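PDB 2C3V: alpha-amylase G-6 from Bacillus halodurans, which probably binds starch and related alpha-glucans through the family 25 carbohydrate-binding module described here, one domain of a longer amylase. Local coordinates for residues His24-Asn30 with Ser61-Phe67; Ile14-Thr18 with Thr90-Gly94. The contacts are given in a common frame with arbitrary orientation. Numbering follows the deposited sequence.

Contact 1. Residues His24-Asn30 with Ser61-Phe67; sequences HIHYSLN and SQLRAAF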
# COMPACT_ATOMS: atom_id res chain seq x y z
N HIS A 24 2.16 -2.33 -8.06
CA HIS A 24 2.29 -0.91 -7.76
C HIS A 24 1.24 -0.52 -6.72
O HIS A 24 0.19 -1.09 -6.67
CB HIS A 24 2.03 -0.05 -9.07
CG HIS A 24 3.16 -0.11 -10.05
ND1 HIS A 24 3.56 -1.28 -10.66
CD2 HIS A 24 3.92 0.85 -10.57
CE1 HIS A 24 4.63 -1.04 -11.40
NE2 HIS A 24 4.86 0.25 -11.39
N ILE A 25 1.59 0.49 -5.94
CA ILE A 25 0.67 1.15 -5.04
C ILE A 25 0.37 2.55 -5.56
O ILE A 25 1.24 3.32 -5.79
CB ILE A 25 1.18 1.14 -3.57
CG1 ILE A 25 0.09 1.66 -2.62
CG2 ILE A 25 2.50 1.97 -3.32
CD1 ILE A 25 0.47 1.72 -1.17
N HIS A 26 -0.89 2.87 -5.67
CA HIS A 26 -1.41 4.15 -6.13
C HIS A 26 -2.11 4.70 -4.86
O HIS A 26 -2.96 4.03 -4.25
CB HIS A 26 -2.39 3.89 -7.23
CG HIS A 26 -3.15 5.08 -7.72
ND1 HIS A 26 -2.55 6.24 -8.15
CD2 HIS A 26 -4.49 5.28 -7.85
CE1 HIS A 26 -3.49 7.08 -8.57
NE2 HIS A 26 -4.67 6.53 -8.38
N TYR A 27 -1.80 5.92 -4.47
CA TYR A 27 -2.23 6.44 -3.17
C TYR A 27 -2.27 7.93 -3.09
O TYR A 27 -1.60 8.64 -3.86
CB TYR A 27 -1.31 5.89 -2.04
CG TYR A 27 0.08 6.43 -2.07
CD1 TYR A 27 0.39 7.60 -1.37
CD2 TYR A 27 1.11 5.82 -2.78
CE1 TYR A 27 1.69 8.13 -1.41
CE2 TYR A 27 2.41 6.37 -2.81
CZ TYR A 27 2.67 7.50 -2.09
OH TYR A 27 3.90 8.07 -2.12
N SER A 28 -3.00 8.36 -2.06
CA SER A 28 -3.14 9.76 -1.63
C SER A 28 -2.71 9.80 -0.15
O SER A 28 -3.27 9.09 0.64
CB SER A 28 -4.58 10.29 -1.77
OG SER A 28 -4.77 11.41 -0.90
N LEU A 29 -1.71 10.60 0.15
CA LEU A 29 -1.20 10.75 1.51
C LEU A 29 -1.83 11.98 2.17
O LEU A 29 -1.73 13.06 1.68
CB LEU A 29 0.31 10.93 1.50
CG LEU A 29 1.02 11.12 2.85
CD1 LEU A 29 0.83 10.01 3.82
CD2 LEU A 29 2.47 11.32 2.58
N ASN A 30 -2.46 11.75 3.31
CA ASN A 30 -3.02 12.83 4.16
C ASN A 30 -4.02 13.71 3.41
O ASN A 30 -4.08 14.94 3.59
CB ASN A 30 -1.90 13.63 4.81
CG ASN A 30 -1.19 12.82 5.87
OD1 ASN A 30 -1.82 12.05 6.59
ND2 ASN A 30 0.15 12.91 5.91
N SER A 61 0.11 10.43 10.27
CA SER A 61 -0.28 10.31 8.86
C SER A 61 -1.20 9.13 8.57
O SER A 61 -1.28 8.13 9.25
CB SER A 61 0.94 10.22 7.96
OG SER A 61 1.67 11.42 7.91
N GLN A 62 -1.95 9.30 7.49
CA GLN A 62 -2.82 8.29 6.96
C GLN A 62 -2.82 8.41 5.40
O GLN A 62 -2.77 9.50 4.85
CB GLN A 62 -4.22 8.49 7.50
CG GLN A 62 -5.22 7.49 7.18
CD GLN A 62 -6.58 7.85 7.76
OE1 GLN A 62 -7.61 7.59 7.09
NE2 GLN A 62 -6.61 8.38 9.05
N LEU A 63 -2.71 7.26 4.71
CA LEU A 63 -2.91 7.26 3.24
C LEU A 63 -4.05 6.38 2.82
O LEU A 63 -4.46 5.48 3.60
CB LEU A 63 -1.61 6.96 2.51
CG LEU A 63 -1.03 5.55 2.63
CD1 LEU A 63 -1.73 4.53 1.77
CD2 LEU A 63 0.47 5.50 2.26
N ARG A 64 -4.55 6.67 1.61
CA ARG A 64 -5.62 5.91 0.98
C ARG A 64 -5.00 5.28 -0.24
O ARG A 64 -4.34 6.00 -1.00
CB ARG A 64 -6.75 6.81 0.51
CG ARG A 64 -7.54 7.47 1.52
CD ARG A 64 -8.69 6.70 2.03
NE ARG A 64 -9.79 6.61 1.08
CZ ARG A 64 -10.71 5.64 1.11
NH1 ARG A 64 -11.72 5.61 0.21
NH2 ARG A 64 -10.62 4.70 2.02
N ALA A 65 -5.15 3.97 -0.44
CA ALA A 65 -4.44 3.28 -1.51
C ALA A 65 -5.26 2.26 -2.27
O ALA A 65 -6.22 1.72 -1.76
CB ALA A 65 -3.24 2.56 -0.96
N ALA A 66 -4.86 2.03 -3.50
CA ALA A 66 -5.34 0.89 -4.29
C ALA A 66 -4.10 0.33 -4.96
O ALA A 66 -3.17 1.04 -5.29
CB ALA A 66 -6.37 1.36 -5.35
N PHE A 67 -4.11 -0.96 -5.19
CA PHE A 67 -2.96 -1.69 -5.76
C PHE A 67 -3.26 -2.10 -7.17
O PHE A 67 -4.38 -2.43 -7.51
CB PHE A 67 -2.63 -2.90 -4.88
CG PHE A 67 -2.26 -2.54 -3.49
CD1 PHE A 67 -0.94 -2.28 -3.14
CD2 PHE A 67 -3.26 -2.35 -2.54
CE1 PHE A 67 -0.60 -1.91 -1.88
CE2 PHE A 67 -2.94 -1.95 -1.23
CZ PHE A 67 -1.64 -1.69 -0.91
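At His24 the carbonyl oxygen receives a CA-H...O contact from Phe67 CA, 3.3 Å away. Ile25 and Phe67 form a non-hydrogen-bonded antiparallel pair. Ile25 CG1 packs on Phe67 CE1 at 3.7 Å, and Ile25 CD1 reaches Ala65 CB at 3.8 Å. His26 is hydrogen-bonded to Ala66 in both directions: His26 N to Ala66 O and Ala66 N to His26 O, each 2.9 Å. The His26 side chain lies on the face it shares with Ser28, Arg64 and Ala66; ND1 bonds to Thr35 and the ring meets that of Trp34. Tyr27 sits opposite Ala65, with CA atoms 4.2 Å apart, and Tyr27 CB touches Leu63 CD1 at 4.1 Å. These are the two central strands of a four-stranded antiparallel sheet, one layer of the beta-sandwich. Ile25, Tyr27, Leu29, Leu63, Ala65 and Phe67 share the face turned to the second sheet, where Ile12, Ile14, Val53 and Ile55 meet several of them. Ser28 repeats the two-way bonding with Arg64, again 2.9 Å for Ser28 N to Arg64 O and Arg64 N to Ser28 O. Arg64 NH2 forms a salt bridge with Asp83. Leu29 CD1 covers Leu63 CB at 4.1 Å. Asn30 leaves the strand with positive phi but extends the pairing. Asn30 N bonds to Gln62 O (2.7 Å), Asn30 OD1 accepts from Gln62 N (2.9 Å), and Asn30 ND2 donates to Ser61 OG (2.9 Å).

Contact 2. Residues Ile14-Thr18 with Thr90-Gly94; sequences IYYKT and TLADG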
# COMPACT_ATOMS: atom_id res chain seq x y z
N ILE A 14 3.93 -0.92 4.30
CA ILE A 14 2.90 -1.81 3.87
C ILE A 14 3.52 -3.03 3.24
O ILE A 14 4.30 -2.91 2.30
CB ILE A 14 1.98 -1.13 2.83
CG1 ILE A 14 1.32 0.11 3.45
CG2 ILE A 14 0.95 -2.09 2.26
CD1 ILE A 14 0.89 1.12 2.44
N TYR A 15 3.12 -4.21 3.72
CA TYR A 15 3.38 -5.50 3.10
C TYR A 15 2.11 -5.94 2.40
O TYR A 15 1.04 -5.71 2.94
CB TYR A 15 3.78 -6.51 4.18
CG TYR A 15 5.07 -6.20 4.88
CD1 TYR A 15 6.27 -6.74 4.44
CD2 TYR A 15 5.10 -5.34 5.94
CE1 TYR A 15 7.47 -6.46 5.10
CE2 TYR A 15 6.27 -5.01 6.55
CZ TYR A 15 7.46 -5.56 6.13
OH TYR A 15 8.62 -5.21 6.82
N TYR A 16 2.23 -6.49 1.21
CA TYR A 16 1.11 -6.83 0.35
C TYR A 16 1.30 -8.19 -0.27
O TYR A 16 2.30 -8.44 -0.96
CB TYR A 16 0.99 -5.78 -0.71
CG TYR A 16 -0.15 -5.98 -1.68
CD1 TYR A 16 -1.43 -6.14 -1.22
CD2 TYR A 16 0.05 -6.03 -3.08
CE1 TYR A 16 -2.47 -6.28 -2.12
CE2 TYR A 16 -0.98 -6.18 -3.99
CZ TYR A 16 -2.26 -6.30 -3.52
OH TYR A 16 -3.31 -6.49 -4.38
N LYS A 17 0.39 -9.11 0.01
CA LYS A 17 0.42 -10.42 -0.62
C LYS A 17 -0.05 -10.36 -2.06
O LYS A 17 -1.21 -10.01 -2.34
CB LYS A 17 -0.45 -11.40 0.13
CG LYS A 17 -0.33 -12.88 -0.29
CD LYS A 17 -1.23 -13.71 0.62
CE LYS A 17 -1.20 -15.19 0.27
NZ LYS A 17 -1.97 -15.44 -0.97
N THR A 18 0.81 -10.73 -3.00
CA THR A 18 0.46 -10.68 -4.43
C THR A 18 1.35 -11.57 -5.26
O THR A 18 2.52 -11.73 -4.93
CB THR A 18 0.48 -9.24 -4.98
OG1 THR A 18 -0.02 -9.18 -6.34
CG2 THR A 18 1.90 -8.71 -5.06
N THR A 90 0.11 -5.26 7.20
CA THR A 90 0.15 -6.30 6.21
C THR A 90 -1.26 -6.55 5.67
O THR A 90 -2.18 -6.80 6.41
CB THR A 90 0.73 -7.58 6.83
OG1 THR A 90 2.09 -7.37 7.15
CG2 THR A 90 0.80 -8.67 5.87
N LEU A 91 -1.37 -6.43 4.37
CA LEU A 91 -2.57 -6.72 3.62
C LEU A 91 -2.40 -8.06 2.88
O LEU A 91 -1.52 -8.20 2.06
CB LEU A 91 -2.86 -5.57 2.63
CG LEU A 91 -3.93 -5.78 1.58
CD1 LEU A 91 -5.25 -6.14 2.19
CD2 LEU A 91 -4.04 -4.63 0.66
N ALA A 92 -3.34 -8.97 3.08
CA ALA A 92 -3.37 -10.25 2.44
C ALA A 92 -4.80 -10.63 2.14
O ALA A 92 -5.62 -10.71 3.03
CB ALA A 92 -2.71 -11.30 3.40
N ASP A 93 -5.09 -10.89 0.85
CA ASP A 93 -6.43 -11.23 0.38
C ASP A 93 -7.54 -10.41 1.09
O ASP A 93 -8.53 -10.96 1.65
CB ASP A 93 -6.68 -12.72 0.55
CG ASP A 93 -5.56 -13.58 -0.02
OD1 ASP A 93 -5.20 -13.36 -1.23
OD2 ASP A 93 -5.03 -14.54 0.63
N GLY A 94 -7.37 -9.09 1.03
CA GLY A 94 -8.33 -8.13 1.54
C GLY A 94 -8.36 -7.91 3.04
O GLY A 94 -9.10 -7.03 3.46
O HOH W 1 -3.66 -9.76 -1.34
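Leu91 and Lys17 have the most surface covered here, followed by Tyr15. Leu91 is held through both of its backbone polar atoms: its N donates to Tyr15 O and its O accepts from Lys17 N, both at 2.9 Å. One residue thus bonds to two residues flanking Tyr16, the pattern of parallel strands, whose axes here diverge by 18°. The Leu91 side chain lies on the same face as Tyr16, and Leu91 CD2 packs on Tyr16 CD1 at 3.6 Å. Lys17 extends along the partner segment. Its CD passes Ala92 CB at 4.0 Å, and its NZ makes a salt bridge to Asp93 OD2 at 3.6 Å. A water continues the link, donating to Lys17 O (2.7 Å) and accepting from Asp93 N (2.8 Å). Tyr15 lies on the other face with Thr90; Tyr15 CB is 3.5 Å from Thr90 OG1, which bonds to Gly99 O. These are the two inner strands of a mixed four-stranded sheet. Strand 52-55 flanks 12-16, and strand 95-98 flanks 87-92. Tyr16 and Leu91 face the opposing sheet, where the Tyr16 ring stacks on Phe67 and Leu91 touches Tyr82.

Contacts 1 and 2 lie in the two facing sheets of one beta-sandwich, with centres 14 Å apart and on opposite sides of the chain's centre. Each joins the two inner strands of its sheet. Contact 1 is nested within contact 2 along the chain: 14-18 comes first, then 24-30, 61-67 and 90-94. Strands 12-16 and 24-29 are consecutive, so the chain crosses between sheets there. The layers meet directly in the core. Phe67 CE2 lies 3.5 Å from Leu91 CD2, and Ile25 CD1 lies 3.7 Å from Ile14 CD1. Contact 2 brings the first and a late strand of the module side by side; contact 1 pairs two strands from the part of the chain between them.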